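Local coordinates for o-succinylbenzoate synthase (Synechococcus elongatus, PDB 2OZT), which catalyses the dehydration of 2-succinyl-6-hydroxy-2,4-cyclohexadiene-1-carboxylate to 2-succinylbenzoate, a divalent-metal-dependent step on the route to phylloquinone, at residues A182-H187 against V214-A219; K191-E196 against P292-G297. All coordinates share one frame; numbering follows the deposited sequence.

Contact 1 of 2, residues A182-H187 against V214-A219; sequences AWLDRH and VTTAIA
Asp185 turns CG anti to its own backbone nitrogen (chi1 -174°), and Thr215 sets OG1 between its backbone nitrogen and carbonyl carbon (chi1 54°); these two choices bring a carboxylate and a hydroxyl together across the outside of a (beta/alpha)-barrel. The setting is an alpha-beta-alpha-beta run of the enolase-superfamily barrel domain, in which the last turns of helix 174-187 pass beside the link from helix 204-213 to strand 218-220. The backbones come nearest at Asp185 and Thr215, with 6.2 Å between their CA atoms. Thr215 OG1 donates to Asp185 OD1 at 2.6 Å, a short bond that reaches the oxygen on its anti side, 23° out of the carboxylate plane. The two side chains cross at about a right angle. The same oxygen that takes the bond also meets the methyl group, with Thr215 CG2 3.4 Å from Asp185 OD1. Both residues are exposed, which places the bond at the solvent edge of the contact. One residue earlier in the helix and one later in the loop the character changes: Leu184 is buried, with its side chain against Val195 of strand 192-196 and Leu151 of helix 144-157, while Thr216 lies on Ile192 and Phe181. Inward of the hydrogen bond this second pair makes a looser contact, Leu184 CB lying 3.6 Å from Thr216 OG1.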
loop_
_atom_site.group_PDB
_atom_site.type_symbol
_atom_site.label_atom_id
_atom_site.label_comp_id
_atom_site.label_asym_id
_atom_site.label_seq_id
_atom_site.Cartn_x
_atom_site.Cartn_y
_atom_site.Cartn_z
ATOM N N ALA A 182 -22.284 0.359 -15.369
ATOM C CA ALA A 182 -23.727 0.582 -15.679
ATOM C C ALA A 182 -24.561 -0.214 -14.676
ATOM O O ALA A 182 -25.556 0.305 -14.133
ATOM C CB ALA A 182 -24.035 0.180 -17.086
ATOM N N TRP A 183 -24.147 -1.450 -14.382
ATOM C CA TRP A 183 -24.820 -2.256 -13.355
ATOM C C TRP A 183 -24.769 -1.577 -11.998
ATOM O O TRP A 183 -25.763 -1.531 -11.259
ATOM C CB TRP A 183 -24.183 -3.640 -13.238
ATOM C CG TRP A 183 -24.957 -4.597 -12.345
ATOM C CD1 TRP A 183 -25.892 -5.501 -12.753
ATOM C CD2 TRP A 183 -24.827 -4.763 -10.930
ATOM N NE1 TRP A 183 -26.352 -6.225 -11.679
ATOM C CE2 TRP A 183 -25.732 -5.783 -10.543
ATOM C CE3 TRP A 183 -24.046 -4.153 -9.947
ATOM C CZ2 TRP A 183 -25.888 -6.188 -9.220
ATOM C CZ3 TRP A 183 -24.191 -4.570 -8.611
ATOM C CH2 TRP A 183 -25.103 -5.586 -8.266
ATOM N N LEU A 184 -23.605 -1.027 -11.651
ATOM C CA LEU A 184 -23.455 -0.396 -10.344
ATOM C C LEU A 184 -24.320 0.860 -10.221
ATOM O O LEU A 184 -24.824 1.177 -9.145
ATOM C CB LEU A 184 -21.977 -0.078 -10.049
ATOM C CG LEU A 184 -21.109 -1.282 -9.681
ATOM C CD1 LEU A 184 -19.629 -0.925 -9.796
ATOM C CD2 LEU A 184 -21.381 -1.804 -8.250
ATOM N N ASP A 185 -24.480 1.572 -11.326
ATOM C CA ASP A 185 -25.397 2.716 -11.333
ATOM C C ASP A 185 -26.834 2.276 -11.023
ATOM O O ASP A 185 -27.542 2.938 -10.256
ATOM C CB ASP A 185 -25.326 3.462 -12.654
ATOM C CG ASP A 185 -26.142 4.719 -12.632
ATOM O OD1 ASP A 185 -25.782 5.637 -11.862
ATOM O OD2 ASP A 185 -27.166 4.759 -13.354
ATOM N N ARG A 186 -27.263 1.158 -11.594
ATOM C CA ARG A 186 -28.618 0.659 -11.351
ATOM C C ARG A 186 -28.820 -0.006 -9.982
ATOM O O ARG A 186 -29.907 0.103 -9.394
ATOM C CB ARG A 186 -29.019 -0.354 -12.430
ATOM C CG ARG A 186 -28.908 0.145 -13.866
ATOM C CD ARG A 186 -29.570 -0.816 -14.851
ATOM N NE ARG A 186 -28.902 -2.119 -14.911
ATOM C CZ ARG A 186 -27.955 -2.437 -15.786
ATOM N NH1 ARG A 186 -27.553 -1.548 -16.688
ATOM N NH2 ARG A 186 -27.404 -3.639 -15.757
ATOM N N HIS A 187 -27.802 -0.716 -9.495
ATOM C CA HIS A 187 -27.958 -1.685 -8.396
ATOM C C HIS A 187 -27.030 -1.442 -7.210
ATOM O O HIS A 187 -27.100 -2.131 -6.175
ATOM C CB HIS A 187 -27.714 -3.098 -8.922
ATOM C CG HIS A 187 -28.656 -3.502 -10.009
ATOM N ND1 HIS A 187 -30.005 -3.678 -9.789
ATOM C CD2 HIS A 187 -28.452 -3.757 -11.321
ATOM C CE1 HIS A 187 -30.594 -4.015 -10.923
ATOM N NE2 HIS A 187 -29.674 -4.073 -11.868
ATOM N N VAL A 214 -18.534 7.945 -15.029
ATOM C CA VAL A 214 -19.407 7.019 -14.294
ATOM C C VAL A 214 -19.746 7.508 -12.895
ATOM O O VAL A 214 -19.008 8.323 -12.338
ATOM C CB VAL A 214 -18.819 5.589 -14.218
ATOM C CG1 VAL A 214 -18.457 5.086 -15.610
ATOM C CG2 VAL A 214 -17.528 5.572 -13.342
ATOM N N THR A 215 -20.802 6.956 -12.300
ATOM C CA THR A 215 -21.332 7.441 -11.041
ATOM C C THR A 215 -20.681 6.839 -9.792
ATOM O O THR A 215 -20.882 7.345 -8.696
ATOM C CB THR A 215 -22.868 7.268 -10.975
ATOM O OG1 THR A 215 -23.219 5.902 -11.248
ATOM C CG2 THR A 215 -23.499 8.146 -12.057
ATOM N N THR A 216 -19.910 5.776 -9.968
ATOM C CA THR A 216 -19.213 5.120 -8.851
ATOM C C THR A 216 -17.753 5.561 -8.873
ATOM O O THR A 216 -17.151 5.586 -9.934
ATOM C CB THR A 216 -19.249 3.583 -9.029
ATOM O OG1 THR A 216 -20.624 3.148 -9.107
ATOM C CG2 THR A 216 -18.576 2.860 -7.869
ATOM N N ALA A 217 -17.208 5.886 -7.697
ATOM C CA ALA A 217 -15.816 6.299 -7.606
ATOM C C ALA A 217 -14.847 5.200 -8.019
ATOM O O ALA A 217 -15.105 4.023 -7.828
ATOM C CB ALA A 217 -15.455 6.791 -6.183
ATOM N N ILE A 218 -13.716 5.608 -8.549
ATOM C CA ILE A 218 -12.677 4.666 -8.968
ATOM C C ILE A 218 -11.396 4.992 -8.199
ATOM O O ILE A 218 -11.095 6.170 -7.949
ATOM C CB ILE A 218 -12.437 4.748 -10.500
ATOM C CG1 ILE A 218 -13.756 4.463 -11.222
ATOM C CG2 ILE A 218 -11.363 3.769 -10.947
ATOM C CD1 ILE A 218 -13.614 4.491 -12.753
ATOM N N ALA A 219 -10.673 3.950 -7.810
ATOM C CA ALA A 219 -9.373 4.116 -7.157
ATOM C C ALA A 219 -8.267 3.553 -8.020
ATOM O O ALA A 219 -8.381 2.473 -8.587
ATOM C CB ALA A 219 -9.386 3.372 -5.840
#

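Contact 2 of 2, residues K191-E196 against P292-G297; sequences KIEYVE and PCHALG. With PO4 (phosphate ion), chain B.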
loop_
_atom_site.group_PDB
_atom_site.type_symbol
_atom_site.label_atom_id
_atom_site.label_comp_id
_atom_site.label_asym_id
_atom_site.label_seq_id
_atom_site.Cartn_x
_atom_site.Cartn_y
_atom_site.Cartn_z
ATOM N N LYS A 191 -23.255 1.672 0.290
ATOM C CA LYS A 191 -22.175 0.844 0.846
ATOM C C LYS A 191 -20.969 0.716 -0.102
ATOM O O LYS A 191 -19.870 0.478 0.379
ATOM C CB LYS A 191 -22.673 -0.554 1.278
ATOM C CG LYS A 191 -23.734 -0.559 2.405
ATOM C CD LYS A 191 -24.210 -1.988 2.746
ATOM C CE LYS A 191 -25.242 -1.962 3.921
ATOM N NZ LYS A 191 -26.238 -3.100 3.867
ATOM N N ILE A 192 -21.154 0.898 -1.409
ATOM C CA ILE A 192 -19.982 0.866 -2.380
ATOM C C ILE A 192 -19.064 2.108 -2.354
ATOM O O ILE A 192 -19.438 3.191 -2.786
ATOM C CB ILE A 192 -20.425 0.565 -3.841
ATOM C CG1 ILE A 192 -21.187 -0.773 -3.918
ATOM C CG2 ILE A 192 -19.249 0.503 -4.763
ATOM C CD1 ILE A 192 -20.314 -2.028 -3.849
ATOM N N GLU A 193 -17.837 1.938 -1.894
ATOM C CA GLU A 193 -16.964 3.083 -1.743
ATOM C C GLU A 193 -16.247 3.438 -3.043
ATOM O O GLU A 193 -16.177 4.605 -3.443
ATOM C CB GLU A 193 -15.953 2.775 -0.649
ATOM C CG GLU A 193 -15.123 3.978 -0.229
ATOM C CD GLU A 193 -14.160 3.672 0.900
ATOM O OE1 GLU A 193 -13.963 2.493 1.244
ATOM O OE2 GLU A 193 -13.619 4.644 1.468
ATOM N N TYR A 194 -15.680 2.433 -3.689
ATOM C CA TYR A 194 -15.075 2.604 -4.999
ATOM C C TYR A 194 -14.812 1.274 -5.643
ATOM O O TYR A 194 -14.869 0.213 -4.972
ATOM C CB TYR A 194 -13.757 3.407 -4.922
ATOM C CG TYR A 194 -12.670 2.976 -3.921
ATOM C CD1 TYR A 194 -12.390 3.791 -2.824
ATOM C CD2 TYR A 194 -11.919 1.816 -4.087
ATOM C CE1 TYR A 194 -11.342 3.483 -1.918
ATOM C CE2 TYR A 194 -10.868 1.488 -3.164
ATOM C CZ TYR A 194 -10.620 2.326 -2.109
ATOM O OH TYR A 194 -9.591 1.972 -1.267
ATOM N N VAL A 195 -14.570 1.326 -6.963
ATOM C CA VAL A 195 -14.014 0.217 -7.717
ATOM C C VAL A 195 -12.513 0.507 -7.886
ATOM O O VAL A 195 -12.132 1.562 -8.379
ATOM C CB VAL A 195 -14.722 0.025 -9.101
ATOM C CG1 VAL A 195 -14.028 -1.070 -9.867
ATOM C CG2 VAL A 195 -16.223 -0.269 -8.936
ATOM N N GLU A 196 -11.703 -0.448 -7.483
ATOM C CA GLU A 196 -10.254 -0.284 -7.511
ATOM C C GLU A 196 -9.648 -0.891 -8.768
ATOM O O GLU A 196 -9.933 -2.060 -9.083
ATOM C CB GLU A 196 -9.634 -0.933 -6.273
ATOM C CG GLU A 196 -8.151 -0.669 -6.093
ATOM C CD GLU A 196 -7.687 -1.182 -4.746
ATOM O OE1 GLU A 196 -8.535 -1.644 -3.975
ATOM O OE2 GLU A 196 -6.482 -1.080 -4.445
ATOM N N PRO A 292 -5.028 9.565 8.520
ATOM C CA PRO A 292 -5.862 8.994 7.456
ATOM C C PRO A 292 -7.359 9.035 7.787
ATOM O O PRO A 292 -7.755 8.923 8.949
ATOM C CB PRO A 292 -5.353 7.532 7.354
ATOM C CG PRO A 292 -4.703 7.264 8.689
ATOM C CD PRO A 292 -4.111 8.593 9.107
ATOM N N CYS A 293 -8.171 9.152 6.742
ATOM C CA CYS A 293 -9.619 9.201 6.898
ATOM C C CYS A 293 -10.352 8.044 6.248
ATOM O O CYS A 293 -11.589 8.060 6.110
ATOM C CB CYS A 293 -10.181 10.515 6.327
ATOM S SG CYS A 293 -9.880 10.740 4.599
ATOM N N HIS A 294 -9.595 7.043 5.810
ATOM C CA HIS A 294 -10.176 5.801 5.281
ATOM C C HIS A 294 -9.454 4.618 5.861
ATOM O O HIS A 294 -8.247 4.711 6.190
ATOM C CB HIS A 294 -10.047 5.763 3.760
ATOM C CG HIS A 294 -10.737 6.913 3.092
ATOM N ND1 HIS A 294 -12.101 7.104 3.182
ATOM C CD2 HIS A 294 -10.251 7.940 2.338
ATOM C CE1 HIS A 294 -12.435 8.196 2.502
ATOM N NE2 HIS A 294 -11.335 8.733 1.998
ATOM N N ALA A 295 -10.165 3.500 5.989
ATOM C CA ALA A 295 -9.597 2.272 6.549
ATOM C C ALA A 295 -8.348 1.902 5.768
ATOM O O ALA A 295 -8.329 1.959 4.533
ATOM C CB ALA A 295 -10.618 1.119 6.406
ATOM N N LEU A 296 -7.306 1.520 6.503
ATOM C CA LEU A 296 -6.017 1.216 5.889
ATOM C C LEU A 296 -5.975 -0.138 5.229
ATOM O O LEU A 296 -6.564 -1.124 5.755
ATOM C CB LEU A 296 -4.890 1.187 6.955
ATOM C CG LEU A 296 -4.721 2.400 7.867
ATOM C CD1 LEU A 296 -3.555 2.163 8.828
ATOM C CD2 LEU A 296 -4.493 3.686 7.011
ATOM N N GLY A 297 -5.253 -0.220 4.115
ATOM C CA GLY A 297 -5.128 -1.514 3.425
ATOM C C GLY A 297 -4.000 -2.333 4.029
ATOM O O GLY A 297 -3.091 -2.775 3.304
HETATM P P PO4 B . -13.554 4.135 4.764
HETATM O O1 PO4 B . -12.924 3.477 5.952
HETATM O O2 PO4 B . -12.593 3.953 3.641
HETATM O O3 PO4 B . -14.855 3.392 4.454
HETATM O O4 PO4 B . -13.946 5.601 4.776
#
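The imidazole of His294 has Cys293 SG over one face, 3.4 Å above the plane and offset toward the rim, while a phosphate ion, probably from the crystallisation liquor, lies at its edge with P in the ring plane. Glu193 OE2 approaches this ring obliquely, and its 3.4 Å separation from His294 ND1 has too poor an angle for a hydrogen bond. The anion instead mediates the contact. His294 ND1 donates almost straight to O4 of the phosphate (2.9 Å, 172°), with a weak second bond to O2, and Ala295 N donates to O1 at 2.8 Å. From the strand side Glu193, with CG anti to its backbone nitrogen (chi1 -170°) and an extended chain beyond, carries OE2 to 2.5 Å from phosphate O2. Arg165 forms a salt bridge with Glu193 OE1 and also binds the phosphate, as does Thr134, while His294 NE2 is fixed by Gln266 O. With an alanine here in place of Glu193, Arg165 would probably lose its acidic mate and the strand its reach to the phosphate. The anion lies toward the N-terminal ends of the barrel strands, away from the metal ligand Glu196 at the C-terminal end of strand 192-196. That strand pairs with strand 163-167, and the loop 292-297, which follows helix 277-290, brings His294 onto Val269 of strand 268-270 and Leu296 onto Phe284 and Leu287 of that helix.

How the contacts relate
Followed from the N terminus, the barrel domain shows how neighbouring and distant closures share one sheet. Helix 174-187 supplies the first half of contact 1, and the chain then enters strand 192-196, the first half of contact 2. Contact 1 closes next, at 214-219, after a loop of 26 residues; contact 2 closes only at 292-297, after 95. The segments alternate, so the two closures cross. Strands 192-196 and 218-220 are neighbours, joined by probable hydrogen bonds between Val195 and both Ala217 and Ala219. Contact 1 ties the end of helix 174-187 to the loop leading into strand 218-220, whereas contact 2 spans from the sheet to the loop beyond helix 277-290.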